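Local coordinates for uncharacterized protein lp_2219 (Lactobacillus plantarum, PDB 3HFQ) that is of unknown function but folds as a seven-bladed beta-propeller of the lactonase family, which leaves a role on a lactone-like substrate possible though unproven, at residues T22-T26 with A27-T31; S102-H106 with K107-E111; H132-R135 with P136-G140; I228-T231 with I232-Y236. The protein carries 1 engineered substitution. All coordinates share one frame; numbering follows the deposited sequence.

Contact 1 (T22-T26 with A27-T31)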
ATOM      1  N   THR A  22     -14.040   5.711 -12.638  1.00 12.07           N
ATOM      2  CA  THR A  22     -15.065   6.360 -11.849  1.00 12.61           C
ATOM      3  C   THR A  22     -15.930   5.333 -11.135  1.00 12.83           C
ATOM      4  O   THR A  22     -16.292   4.305 -11.708  1.00 11.97           O
ATOM      5  CB  THR A  22     -15.980   7.211 -12.747  1.00 16.46           C
ATOM      6  OG1 THR A  22     -15.193   8.186 -13.443  1.00 15.66           O
ATOM      7  CG2 THR A  22     -17.048   7.913 -11.916  1.00 16.20           C
ATOM      8  N   LEU A  23     -16.235   5.612  -9.874  1.00 10.63           N
ATOM      9  CA  LEU A  23     -17.112   4.758  -9.085  1.00 13.27           C
ATOM     10  C   LEU A  23     -18.398   5.569  -8.935  1.00 13.34           C
ATOM     11  O   LEU A  23     -18.390   6.654  -8.348  1.00 10.89           O
ATOM     12  CB  LEU A  23     -16.494   4.461  -7.710  1.00 18.57           C
ATOM     13  CG  LEU A  23     -17.394   3.943  -6.575  1.00 23.29           C
ATOM     14  CD1 LEU A  23     -18.347   2.876  -7.077  1.00 18.61           C
ATOM     15  CD2 LEU A  23     -16.517   3.399  -5.452  1.00 21.78           C
ATOM     16  N   ASP A  24     -19.487   5.063  -9.506  1.00 15.33           N
ATOM     17  CA  ASP A  24     -20.778   5.741  -9.435  1.00 17.20           C
ATOM     18  C   ASP A  24     -21.522   5.129  -8.245  1.00 13.54           C
ATOM     19  O   ASP A  24     -21.962   3.983  -8.300  1.00 16.00           O
ATOM     20  CB  ASP A  24     -21.564   5.506 -10.726  1.00 18.02           C
ATOM     21  CG  ASP A  24     -22.801   6.385 -10.831  1.00 24.95           C
ATOM     22  OD1 ASP A  24     -23.565   6.459  -9.846  1.00 25.79           O
ATOM     23  OD2 ASP A  24     -23.018   6.985 -11.909  1.00 27.76           O
ATOM     24  N   THR A  25     -21.655   5.892  -7.163  1.00 16.00           N
ATOM     25  CA  THR A  25     -22.305   5.431  -5.921  1.00 14.89           C
ATOM     26  C   THR A  25     -23.801   5.120  -6.030  1.00 19.04           C
ATOM     27  O   THR A  25     -24.330   4.334  -5.222  1.00 16.79           O
ATOM     28  CB  THR A  25     -22.105   6.476  -4.804  1.00 16.56           C
ATOM     29  OG1 THR A  25     -22.675   7.726  -5.205  1.00 25.39           O
ATOM     30  CG2 THR A  25     -20.628   6.675  -4.514  1.00 22.00           C
ATOM     31  N   THR A  26     -24.472   5.723  -7.013  1.00 15.61           N
ATOM     32  CA  THR A  26     -25.900   5.471  -7.190  1.00 19.61           C
ATOM     33  C   THR A  26     -26.172   4.314  -8.166  1.00 20.66           C
ATOM     34  O   THR A  26     -26.978   3.442  -7.868  1.00 19.46           O
ATOM     35  CB  THR A  26     -26.640   6.725  -7.696  1.00 26.05           C
ATOM     36  OG1 THR A  26     -26.282   7.864  -6.903  1.00 24.77           O
ATOM     37  CG2 THR A  26     -28.155   6.533  -7.618  1.00 29.78           C
ATOM     38  N   ALA A  27     -25.512   4.330  -9.325  1.00 17.17           N
ATOM     39  CA  ALA A  27     -25.671   3.291 -10.326  1.00 18.00           C
ATOM     40  C   ALA A  27     -25.011   2.010  -9.901  1.00 19.13           C
ATOM     41  O   ALA A  27     -25.301   0.936 -10.385  1.00 16.93           O
ATOM     42  CB  ALA A  27     -25.109   3.746 -11.660  1.00 17.62           C
ATOM     43  N   LYS A  28     -24.077   2.160  -8.991  1.00 16.81           N
ATOM     44  CA  LYS A  28     -23.385   1.043  -8.418  1.00 13.53           C
ATOM     45  C   LYS A  28     -22.405   0.423  -9.418  1.00 18.00           C
ATOM     46  O   LYS A  28     -22.294  -0.797  -9.547  1.00 16.03           O
ATOM     47  CB  LYS A  28     -24.398  -0.002  -7.976  1.00 19.20           C
ATOM     48  CG  LYS A  28     -25.518   0.556  -7.084  1.00 19.15           C
ATOM     49  CD  LYS A  28     -24.987   1.063  -5.751  1.00 18.62           C
ATOM     50  CE  LYS A  28     -26.115   1.495  -4.819  1.00 19.58           C
ATOM     51  NZ  LYS A  28     -25.623   2.031  -3.518  1.00 27.77           N
ATOM     52  N   THR A  29     -21.714   1.278 -10.160  1.00 17.60           N
ATOM     53  CA  THR A  29     -20.815   0.832 -11.209  1.00 16.39           C
ATOM     54  C   THR A  29     -19.386   1.321 -11.024  1.00 14.26           C
ATOM     55  O   THR A  29     -19.115   2.274 -10.285  1.00 12.37           O
ATOM     56  CB  THR A  29     -21.302   1.334 -12.561  1.00 16.44           C
ATOM     57  OG1 THR A  29     -21.406   2.759 -12.514  1.00 16.08           O
ATOM     58  CG2 THR A  29     -22.667   0.740 -12.880  1.00 21.29           C
ATOM     59  N   LEU A  30     -18.477   0.652 -11.722  1.00 12.14           N
ATOM     60  CA  LEU A  30     -17.057   0.972 -11.706  1.00 12.55           C
ATOM     61  C   LEU A  30     -16.584   0.922 -13.154  1.00 14.52           C
ATOM     62  O   LEU A  30     -16.818  -0.063 -13.851  1.00 12.78           O
ATOM     63  CB  LEU A  30     -16.280  -0.062 -10.893  1.00 11.40           C
ATOM     64  CG  LEU A  30     -14.760   0.096 -10.951  1.00 17.45           C
ATOM     65  CD1 LEU A  30     -14.369   1.363 -10.208  1.00 14.54           C
ATOM     66  CD2 LEU A  30     -14.077  -1.124 -10.340  1.00 18.39           C
ATOM     67  N   THR A  31     -15.919   1.981 -13.605  1.00 15.37           N
ATOM     68  CA  THR A  31     -15.420   2.032 -14.975  1.00 19.55           C
ATOM     69  C   THR A  31     -13.928   2.340 -15.004  1.00 17.45           C
ATOM     70  O   THR A  31     -13.364   2.845 -14.030  1.00 17.78           O
ATOM     71  CB  THR A  31     -16.092   3.156 -15.796  1.00 20.35           C
ATOM     72  OG1 THR A  31     -15.770   4.422 -15.209  1.00 19.58           O
ATOM     73  CG2 THR A  31     -17.598   2.991 -15.837  1.00 21.31           C
TER
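A chi1 of -169°, which sets CG of D24 opposite its own backbone N, carries the carboxylate over the turn to A27, while a bend at chi2 (-65°) sends the chain of K28 back along the turn to T25 O. Both side chains lie at the end of a beta hairpin that closes with a G1 beta bulge, K28 and T29 both facing D24; the hairpin joins strands 17-24 and 29-38 of a propeller blade. OD1 of D24 accepts twice. The N-H of T26 meets it nearly in line with the C-O bond, making an Asx turn, and N of A27 reaches OD1 at 2.9 Å from well above the carboxylate plane. The methyl of A27 lies against the same group, CB being 3.6 Å from D24 CG. Two donors also grip the backbone oxygen of D24: N of K28 at 2.9 Å from D24 O, and N of T29 at 3.3 Å from D24 O, the latter on a lone pair in the carbonyl plane. At the bulge K28 takes a left-handed backbone conformation, and its ammonium donates to the turn, NZ lying 3.1 Å from T25 O and almost straight out from that carbonyl. The hydroxyl of T25 turns elsewhere, to the N terminus at M1. L23 and L30 share the sheet face turned from D24 and T29, packed on I5 of the same blade and on L312 of the adjoining one. On the face of D24, OG1 of T29 sits 3.3 Å from D24 CB.

Contact 2 (S102-H106 with K107-E111)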
ATOM      1  N   SER A 102       9.864   6.681  -0.352  1.00  9.93           N
ATOM      2  CA  SER A 102       9.724   5.514  -1.213  1.00 11.15           C
ATOM      3  C   SER A 102      10.495   4.343  -0.623  1.00 11.39           C
ATOM      4  O   SER A 102      11.489   4.532   0.090  1.00 10.99           O
ATOM      5  CB  SER A 102      10.214   5.811  -2.639  1.00 10.46           C
ATOM      6  OG  SER A 102      11.573   6.203  -2.668  1.00 16.08           O
ATOM      7  N   ALA A 103      10.019   3.137  -0.917  1.00  8.92           N
ATOM      8  CA  ALA A 103      10.638   1.907  -0.432  1.00 10.88           C
ATOM      9  C   ALA A 103      11.100   1.079  -1.620  1.00 12.06           C
ATOM     10  O   ALA A 103      10.347   0.900  -2.573  1.00 13.42           O
ATOM     11  CB  ALA A 103       9.631   1.111   0.383  1.00 11.95           C
ATOM     12  N   ASN A 104      12.325   0.565  -1.573  1.00  7.87           N
ATOM     13  CA  ASN A 104      12.815  -0.244  -2.683  1.00 10.10           C
ATOM     14  C   ASN A 104      13.067  -1.675  -2.231  1.00 11.68           C
ATOM     15  O   ASN A 104      13.940  -1.943  -1.408  1.00 15.71           O
ATOM     16  CB  ASN A 104      14.094   0.351  -3.273  1.00 11.64           C
ATOM     17  CG  ASN A 104      14.443  -0.257  -4.621  1.00 14.99           C
ATOM     18  OD1 ASN A 104      14.603  -1.475  -4.747  1.00 12.21           O
ATOM     19  ND2 ASN A 104      14.561   0.587  -5.635  1.00 14.57           N
ATOM     20  N   TYR A 105      12.292  -2.587  -2.797  1.00 11.85           N
ATOM     21  CA  TYR A 105      12.362  -4.004  -2.469  1.00  8.81           C
ATOM     22  C   TYR A 105      13.711  -4.652  -2.748  1.00 11.54           C
ATOM     23  O   TYR A 105      14.369  -5.154  -1.840  1.00 13.60           O
ATOM     24  CB  TYR A 105      11.266  -4.739  -3.238  1.00 10.89           C
ATOM     25  CG  TYR A 105      11.086  -6.192  -2.858  1.00  9.20           C
ATOM     26  CD1 TYR A 105      11.893  -7.188  -3.410  1.00 10.00           C
ATOM     27  CD2 TYR A 105      10.083  -6.570  -1.971  1.00 12.45           C
ATOM     28  CE1 TYR A 105      11.703  -8.533  -3.079  1.00 12.65           C
ATOM     29  CE2 TYR A 105       9.885  -7.906  -1.633  1.00 15.02           C
ATOM     30  CZ  TYR A 105      10.690  -8.880  -2.193  1.00 14.51           C
ATOM     31  OH  TYR A 105      10.472 -10.199  -1.859  1.00 18.04           O
ATOM     32  N   HIS A 106      14.120  -4.631  -4.009  1.00 10.50           N
ATOM     33  CA  HIS A 106      15.371  -5.252  -4.420  1.00 11.64           C
ATOM     34  C   HIS A 106      16.636  -4.627  -3.825  1.00 14.40           C
ATOM     35  O   HIS A 106      17.574  -5.345  -3.477  1.00 17.60           O
ATOM     36  CB  HIS A 106      15.436  -5.252  -5.947  1.00 15.79           C
ATOM     37  CG  HIS A 106      14.221  -5.848  -6.594  1.00 31.34           C
ATOM     38  ND1 HIS A 106      13.959  -7.203  -6.580  1.00 36.98           N
ATOM     39  CD2 HIS A 106      13.181  -5.269  -7.237  1.00 33.19           C
ATOM     40  CE1 HIS A 106      12.808  -7.431  -7.187  1.00 37.00           C
ATOM     41  NE2 HIS A 106      12.314  -6.274  -7.596  1.00 32.86           N
ATOM     42  N   LYS A 107      16.666  -3.303  -3.694  1.00 14.66           N
ATOM     43  CA  LYS A 107      17.839  -2.620  -3.142  1.00 17.09           C
ATOM     44  C   LYS A 107      17.908  -2.626  -1.616  1.00 18.49           C
ATOM     45  O   LYS A 107      18.986  -2.465  -1.042  1.00 16.33           O
ATOM     46  CB  LYS A 107      17.886  -1.165  -3.616  1.00 15.06           C
ATOM     47  CG  LYS A 107      18.135  -0.973  -5.099  1.00 19.64           C
ATOM     48  CD  LYS A 107      18.189   0.520  -5.414  1.00 24.88           C
ATOM     49  CE  LYS A 107      18.880   0.799  -6.730  1.00 31.91           C
ATOM     50  NZ  LYS A 107      19.047   2.266  -6.943  1.00 35.90           N
ATOM     51  N   GLY A 108      16.757  -2.795  -0.968  1.00 11.39           N
ATOM     52  CA  GLY A 108      16.715  -2.808   0.488  1.00  9.69           C
ATOM     53  C   GLY A 108      16.904  -1.411   1.047  1.00 11.16           C
ATOM     54  O   GLY A 108      17.550  -1.214   2.079  1.00 13.68           O
ATOM     55  N   THR A 109      16.314  -0.433   0.370  1.00 11.16           N
ATOM     56  CA  THR A 109      16.452   0.957   0.774  1.00 10.76           C
ATOM     57  C   THR A 109      15.158   1.712   1.026  1.00 15.28           C
ATOM     58  O   THR A 109      14.083   1.331   0.559  1.00 12.23           O
ATOM     59  CB  THR A 109      17.217   1.757  -0.296  1.00 13.25           C
ATOM     60  OG1 THR A 109      16.515   1.663  -1.543  1.00 12.98           O
ATOM     61  CG2 THR A 109      18.620   1.212  -0.476  1.00 11.10           C
ATOM     62  N   ALA A 110      15.298   2.798   1.780  1.00 10.43           N
ATOM     63  CA  ALA A 110      14.207   3.712   2.084  1.00 10.81           C
ATOM     64  C   ALA A 110      14.800   5.023   1.590  1.00 13.72           C
ATOM     65  O   ALA A 110      15.926   5.377   1.946  1.00 12.83           O
ATOM     66  CB  ALA A 110      13.955   3.776   3.585  1.00  9.75           C
ATOM     67  N   GLU A 111      14.072   5.727   0.740  1.00 12.61           N
ATOM     68  CA  GLU A 111      14.565   6.989   0.208  1.00 13.52           C
ATOM     69  C   GLU A 111      13.646   8.149   0.558  1.00 12.84           C
ATOM     70  O   GLU A 111      12.444   7.960   0.770  1.00  9.93           O
ATOM     71  CB  GLU A 111      14.732   6.906  -1.315  1.00 20.62           C
ATOM     72  CG  GLU A 111      15.895   6.054  -1.822  1.00 32.83           C
ATOM     73  CD  GLU A 111      16.354   6.503  -3.199  1.00 50.00           C
ATOM     74  OE1 GLU A 111      15.514   7.065  -3.936  1.00 57.59           O
ATOM     75  OE2 GLU A 111      17.535   6.299  -3.555  1.00 53.54           O
TER
HETATM   76  O   HOH W   1      12.809   5.860  -5.108  1.00 19.29           O
HETATM   77  O   HOH W   2      11.581   9.153  -1.943  1.00 35.86           O
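The side-chain oxygen of N104 receives the backbone N-H of K107 from well above its amide plane, 43° out of it and therefore not on a lone pair, although N-H and acceptor are nearly in line and K107 N stands 3.0 Å from N104 OD1. The aliphatic chain of K107 then runs extended across the same amide, its CD 3.6 Å from N104 ND2, before NZ leaves to bond the carbonyl of P84. With CG opposite the backbone N (chi1 -166°), the N104 amide stands over the turn, and ND2 bonds the carbonyl of T86, fixing which way the amide is flipped. A leucine in its place would probably strip the K107 N-H of its acceptor and the T86 carbonyl of its donor. In the backbone at this point the hairpin closes in a G1 beta bulge: G108 and T109 both face N104, and G108 N lies 3.0 Å from N104 O. G108 has the positive phi (73°) that a glycine adopts easily. Y105 stacks on H142 and lies beside a bound phosphate, probably from the crystallisation liquor. Farther from the turn, S102 and E111 form a hydrogen-bonded antiparallel pair, E111 N 2.9 Å from S102 O. A water 2.8 Å from S102 OG also donates to E111 OE1, so it spans the two side chains, while OE2 goes to T126. Strands 99-104 and 109-115 are the middle pair of a four-stranded blade: T109 and E111 rest on strand 121-128, and the small A103 and A110 face strand 143-148 of the next blade.

Contact 3 (H132-R135 with P136-G140)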
ATOM      1  N   HIS A 132      18.518 -10.766   6.498  1.00 14.56           N
ATOM      2  CA  HIS A 132      17.870 -11.802   5.703  1.00 16.58           C
ATOM      3  C   HIS A 132      16.950 -12.626   6.593  1.00 15.83           C
ATOM      4  O   HIS A 132      16.841 -12.368   7.795  1.00 16.33           O
ATOM      5  CB  HIS A 132      18.917 -12.719   5.057  1.00 19.73           C
ATOM      6  CG  HIS A 132      19.830 -13.382   6.039  1.00 27.48           C
ATOM      7  ND1 HIS A 132      20.965 -12.765   6.534  1.00 33.33           N
ATOM      8  CD2 HIS A 132      19.773 -14.592   6.636  1.00 32.44           C
ATOM      9  CE1 HIS A 132      21.558 -13.572   7.391  1.00 39.01           C
ATOM     10  NE2 HIS A 132      20.857 -14.689   7.475  1.00 37.50           N
ATOM     11  N   GLY A 133      16.292 -13.614   5.995  1.00 16.41           N
ATOM     12  CA  GLY A 133      15.380 -14.461   6.745  1.00 19.27           C
ATOM     13  C   GLY A 133      15.481 -15.918   6.332  1.00 16.25           C
ATOM     14  O   GLY A 133      16.255 -16.250   5.437  1.00 16.58           O
ATOM     15  N   PRO A 134      14.701 -16.811   6.962  1.00 15.05           N
ATOM     16  CA  PRO A 134      14.699 -18.248   6.669  1.00 16.61           C
ATOM     17  C   PRO A 134      14.047 -18.651   5.347  1.00 20.65           C
ATOM     18  O   PRO A 134      14.437 -19.645   4.739  1.00 22.32           O
ATOM     19  CB  PRO A 134      13.965 -18.834   7.868  1.00 18.57           C
ATOM     20  CG  PRO A 134      12.950 -17.768   8.169  1.00 18.14           C
ATOM     21  CD  PRO A 134      13.797 -16.510   8.089  1.00 15.75           C
ATOM     22  N   ARG A 135      13.054 -17.885   4.905  1.00 15.88           N
ATOM     23  CA  ARG A 135      12.346 -18.194   3.665  1.00 16.85           C
ATOM     24  C   ARG A 135      13.127 -17.815   2.402  1.00 17.90           C
ATOM     25  O   ARG A 135      13.935 -16.885   2.409  1.00 17.47           O
ATOM     26  CB  ARG A 135      10.973 -17.507   3.670  1.00 15.06           C
ATOM     27  CG  ARG A 135       9.937 -18.156   4.604  1.00 21.20           C
ATOM     28  CD  ARG A 135       8.771 -17.202   4.870  1.00 28.41           C
ATOM     29  NE  ARG A 135       7.510 -17.864   5.214  1.00 34.96           N
ATOM     30  CZ  ARG A 135       7.250 -18.484   6.362  1.00 41.92           C
ATOM     31  NH1 ARG A 135       8.166 -18.548   7.320  1.00 52.87           N
ATOM     32  NH2 ARG A 135       6.060 -19.037   6.555  1.00 39.48           N
ATOM     33  N   PRO A 136      12.889 -18.539   1.294  1.00 18.76           N
ATOM     34  CA  PRO A 136      13.559 -18.301   0.009  1.00 18.86           C
ATOM     35  C   PRO A 136      13.447 -16.856  -0.464  1.00 20.98           C
ATOM     36  O   PRO A 136      14.357 -16.328  -1.107  1.00 18.86           O
ATOM     37  CB  PRO A 136      12.842 -19.263  -0.938  1.00 24.17           C
ATOM     38  CG  PRO A 136      12.424 -20.384  -0.036  1.00 25.51           C
ATOM     39  CD  PRO A 136      11.915 -19.640   1.178  1.00 18.88           C
ATOM     40  N   GLU A 137      12.326 -16.217  -0.146  1.00 17.85           N
ATOM     41  CA  GLU A 137      12.103 -14.837  -0.557  1.00 18.47           C
ATOM     42  C   GLU A 137      12.912 -13.850   0.274  1.00 16.02           C
ATOM     43  O   GLU A 137      13.040 -12.682  -0.090  1.00 17.61           O
ATOM     44  CB  GLU A 137      10.612 -14.483  -0.452  1.00 18.22           C
ATOM     45  CG  GLU A 137       9.706 -15.314  -1.352  1.00 20.50           C
ATOM     46  CD  GLU A 137       9.154 -16.552  -0.666  1.00 27.73           C
ATOM     47  OE1 GLU A 137       9.713 -16.966   0.372  1.00 27.28           O
ATOM     48  OE2 GLU A 137       8.159 -17.115  -1.175  1.00 28.92           O
ATOM     49  N   GLN A 138      13.471 -14.323   1.380  1.00 12.82           N
ATOM     50  CA  GLN A 138      14.235 -13.457   2.270  1.00 12.82           C
ATOM     51  C   GLN A 138      15.748 -13.578   2.123  1.00 13.80           C
ATOM     52  O   GLN A 138      16.465 -13.723   3.108  1.00 12.84           O
ATOM     53  CB  GLN A 138      13.817 -13.739   3.712  1.00 14.81           C
ATOM     54  CG  GLN A 138      12.330 -13.516   3.947  1.00 14.39           C
ATOM     55  CD  GLN A 138      11.886 -13.925   5.335  1.00 16.04           C
ATOM     56  OE1 GLN A 138      12.003 -15.092   5.717  1.00 14.62           O
ATOM     57  NE2 GLN A 138      11.369 -12.968   6.098  1.00 12.97           N
ATOM     58  N   ASP A 139      16.227 -13.492   0.888  1.00 15.58           N
ATOM     59  CA  ASP A 139      17.654 -13.594   0.606  1.00 20.99           C
ATOM     60  C   ASP A 139      18.436 -12.348   1.026  1.00 23.45           C
ATOM     61  O   ASP A 139      19.654 -12.400   1.198  1.00 21.93           O
ATOM     62  CB  ASP A 139      17.881 -13.861  -0.888  1.00 25.67           C
ATOM     63  CG  ASP A 139      17.127 -12.888  -1.780  1.00 35.58           C
ATOM     64  OD1 ASP A 139      17.700 -12.462  -2.806  1.00 37.09           O
ATOM     65  OD2 ASP A 139      15.960 -12.561  -1.470  1.00 34.92           O
ATOM     66  N   GLY A 140      17.733 -11.232   1.188  1.00 15.87           N
ATOM     67  CA  GLY A 140      18.386  -9.999   1.591  1.00 13.48           C
ATOM     68  C   GLY A 140      17.356  -8.997   2.077  1.00 17.59           C
ATOM     69  O   GLY A 140      16.184  -9.337   2.214  1.00 12.78           O
TER
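Q138 lays its extended side chain alongside that of R135, both pointing the same way, with the amide and guanidinium planes at right angles. The touching is done by the amide oxygen, 3.3 Å from R135 CB. The same OE1 takes the backbone N-H of R135 on a lone pair in the amide plane, R135 N standing 3.1 Å from Q138 OE1, while CD of P134 closes on that oxygen from the preceding residue, also at 3.3 Å from Q138 OE1. With chi1 at -59°, CG points away from the carbonyl carbon of Q138 and the amide rises into the loop. A beta carbon on G133 would collide with OE1, which is consistent with a glycine at that position. The backbone beneath is a type I beta turn from R135 to Q138, in the loop that leads from strand 121-128 of one propeller blade to strand 143-148 of the next. Its closing bond, Q138 N to R135 O at 2.8 Å, arrives from above the carbonyl plane. NE2 of Q138 bonds the carbonyl of L159, and the side chain also packs on D162 and L207. An alanine here is likely to leave the N-H of R135 and the carbonyl of L159 without their mates. Across the neck of the loop, G133 N donates to Q138 O at 2.9 Å, and CB of H132 flanks that carbonyl oxygen at 3.3 Å.

Contact 4 (I228-T231 with I232-Y236)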
ATOM      1  N   ILE A 228      -1.498 -12.471  17.090  1.00 16.16           N
ATOM      2  CA  ILE A 228      -1.406 -12.786  15.667  1.00 15.87           C
ATOM      3  C   ILE A 228      -2.582 -13.651  15.215  1.00 17.32           C
ATOM      4  O   ILE A 228      -3.017 -14.550  15.939  1.00 15.90           O
ATOM      5  CB  ILE A 228      -0.087 -13.539  15.351  1.00 24.06           C
ATOM      6  CG1 ILE A 228       1.117 -12.654  15.692  1.00 28.13           C
ATOM      7  CG2 ILE A 228      -0.049 -13.942  13.882  1.00 19.96           C
ATOM      8  CD1 ILE A 228       2.459 -13.286  15.366  1.00 29.81           C
ATOM      9  N   VAL A 229      -3.101 -13.369  14.024  1.00 13.68           N
ATOM     10  CA  VAL A 229      -4.213 -14.137  13.465  1.00 13.46           C
ATOM     11  C   VAL A 229      -3.871 -14.525  12.032  1.00 13.58           C
ATOM     12  O   VAL A 229      -3.041 -13.875  11.399  1.00 12.80           O
ATOM     13  CB  VAL A 229      -5.535 -13.322  13.456  1.00 13.16           C
ATOM     14  CG1 VAL A 229      -5.999 -13.062  14.885  1.00 16.27           C
ATOM     15  CG2 VAL A 229      -5.338 -12.002  12.717  1.00 13.67           C
ATOM     16  N   LYS A 230      -4.498 -15.586  11.523  1.00 15.67           N
ATOM     17  CA  LYS A 230      -4.248 -16.026  10.149  1.00 19.89           C
ATOM     18  C   LYS A 230      -5.193 -15.294   9.206  1.00 15.10           C
ATOM     19  O   LYS A 230      -6.292 -14.910   9.599  1.00 14.10           O
ATOM     20  CB  LYS A 230      -4.442 -17.544  10.018  1.00 24.37           C
ATOM     21  CG  LYS A 230      -3.483 -18.356  10.883  1.00 26.45           C
ATOM     22  CD  LYS A 230      -3.629 -19.864  10.677  1.00 38.27           C
ATOM     23  CE  LYS A 230      -2.969 -20.335   9.386  1.00 48.10           C
ATOM     24  NZ  LYS A 230      -2.969 -21.825   9.274  1.00 54.02           N
ATOM     25  N   THR A 231      -4.769 -15.101   7.960  1.00 13.42           N
ATOM     26  CA  THR A 231      -5.596 -14.390   6.992  1.00 11.80           C
ATOM     27  C   THR A 231      -6.296 -15.330   6.015  1.00 13.96           C
ATOM     28  O   THR A 231      -7.048 -14.881   5.151  1.00 14.25           O
ATOM     29  CB  THR A 231      -4.766 -13.362   6.191  1.00 10.28           C
ATOM     30  OG1 THR A 231      -3.821 -14.044   5.357  1.00 11.94           O
ATOM     31  CG2 THR A 231      -4.010 -12.434   7.142  1.00 13.52           C
ATOM     32  N   ILE A 232      -6.048 -16.630   6.165  1.00 10.66           N
ATOM     33  CA  ILE A 232      -6.655 -17.652   5.307  1.00 10.65           C
ATOM     34  C   ILE A 232      -6.993 -18.890   6.140  1.00 13.44           C
ATOM     35  O   ILE A 232      -6.558 -19.010   7.287  1.00 13.84           O
ATOM     36  CB  ILE A 232      -5.702 -18.085   4.167  1.00 12.63           C
ATOM     37  CG1 ILE A 232      -4.361 -18.535   4.752  1.00 17.66           C
ATOM     38  CG2 ILE A 232      -5.518 -16.949   3.178  1.00 13.69           C
ATOM     39  CD1 ILE A 232      -3.417 -19.144   3.729  1.00 18.91           C
ATOM     40  N   PRO A 233      -7.778 -19.824   5.573  1.00 14.41           N
ATOM     41  CA  PRO A 233      -8.147 -21.042   6.303  1.00 18.06           C
ATOM     42  C   PRO A 233      -6.924 -21.800   6.799  1.00 17.94           C
ATOM     43  O   PRO A 233      -5.872 -21.799   6.155  1.00 16.19           O
ATOM     44  CB  PRO A 233      -8.940 -21.834   5.268  1.00 17.14           C
ATOM     45  CG  PRO A 233      -9.615 -20.754   4.487  1.00 21.04           C
ATOM     46  CD  PRO A 233      -8.483 -19.764   4.280  1.00 15.90           C
ATOM     47  N   ALA A 234      -7.070 -22.450   7.945  1.00 21.59           N
ATOM     48  CA  ALA A 234      -5.975 -23.203   8.539  1.00 28.48           C
ATOM     49  C   ALA A 234      -5.510 -24.359   7.655  1.00 28.34           C
ATOM     50  O   ALA A 234      -4.345 -24.751   7.707  1.00 29.96           O
ATOM     51  CB  ALA A 234      -6.391 -23.726   9.908  1.00 25.78           C
ATOM     52  N   ASP A 235      -6.410 -24.898   6.839  1.00 25.37           N
ATOM     53  CA  ASP A 235      -6.051 -26.017   5.977  1.00 28.37           C
ATOM     54  C   ASP A 235      -5.622 -25.657   4.554  1.00 30.92           C
ATOM     55  O   ASP A 235      -5.282 -26.546   3.772  1.00 29.33           O
ATOM     56  CB  ASP A 235      -7.198 -27.032   5.918  1.00 37.03           C
ATOM     57  CG  ASP A 235      -8.518 -26.401   5.530  1.00 44.86           C
ATOM     58  OD1 ASP A 235      -8.509 -25.261   5.018  1.00 43.67           O
ATOM     59  OD2 ASP A 235      -9.567 -27.053   5.726  1.00 49.08           O
ATOM     60  N   TYR A 236      -5.634 -24.370   4.207  1.00 23.80           N
ATOM     61  CA  TYR A 236      -5.217 -23.971   2.864  1.00 25.28           C
ATOM     62  C   TYR A 236      -3.690 -23.967   2.816  1.00 27.00           C
ATOM     63  O   TYR A 236      -3.042 -23.039   3.302  1.00 30.36           O
ATOM     64  CB  TYR A 236      -5.745 -22.582   2.504  1.00 23.51           C
ATOM     65  CG  TYR A 236      -5.635 -22.280   1.025  1.00 23.52           C
ATOM     66  CD1 TYR A 236      -6.489 -22.891   0.104  1.00 17.66           C
ATOM     67  CD2 TYR A 236      -4.641 -21.428   0.539  1.00 20.96           C
ATOM     68  CE1 TYR A 236      -6.357 -22.654  -1.269  1.00 23.15           C
ATOM     69  CE2 TYR A 236      -4.501 -21.186  -0.831  1.00 17.78           C
ATOM     70  CZ  TYR A 236      -5.359 -21.806  -1.727  1.00 20.92           C
ATOM     71  OH  TYR A 236      -5.212 -21.583  -3.078  1.00 19.05           O
TER
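T231 and I232 form the close-packed half of this contact, whereas K230, an exposed residue, reaches loosely over the turn that follows. Residues 228-236 span the point where strand 222-230 of one propeller blade gives way to the loop running to strand 241-247 of the next. At the tight end the side chains of T231 and I232 cross obliquely. A chi1 of 54° sets CG1 of I232 between its backbone N and carbonyl carbon and turns the CG2 methyl back toward the preceding peptide, where it lies 3.2 Å from T231 O. From the other residue, OG1 of T231 comes 4.0 Å from I232 CG2. That hydroxyl is held by the amide of N258, while I232 is covered by S209, N240 and Y261, so the pair is wedged between S209 of its own blade, the connecting loop at N240, and N258 and Y261 of the next. The backbone N of I232 is buried with no hydrogen-bonding partner in the model. Beyond it a type I beta turn from P233 to Y236 is closed by Y236 N at 3.2 Å from P233 O, and the ring of Y236 turns away from K230 to meet that of Y261 edge-to-face. The loose side is made by K230 and A234, both exposed. K230 starts beside the loop, CB 3.8 Å from I232 O, and a bend at chi3 (77°) brings its ammonium over the first corner of the turn. No hydrogen bond joins the two segments; the lysine side chain comes closest with NZ, 3.4 Å from A234 CA.

From the N terminus the four contacts follow in series, none nested or crossed. Contact 1 closes the hairpin of strands 17-24 and 29-38, in the blade that the C-terminal strand 334-339 completes, so the chain's two ends meet in one sheet. Contact 2 closes another hairpin, two blades on, 99-104 with 109-115, across the centre of the chain from contact 1. Contact 3 folds the next inter-blade loop, between strands 121-128 and 143-148; it meets contact 2 by packing, Y105 OH lying 4.0 Å from E137 O. Contact 4 shapes a later inter-blade passage, from strand 222-230 to 241-247, its nearest atoms about 10 Å from contact 3.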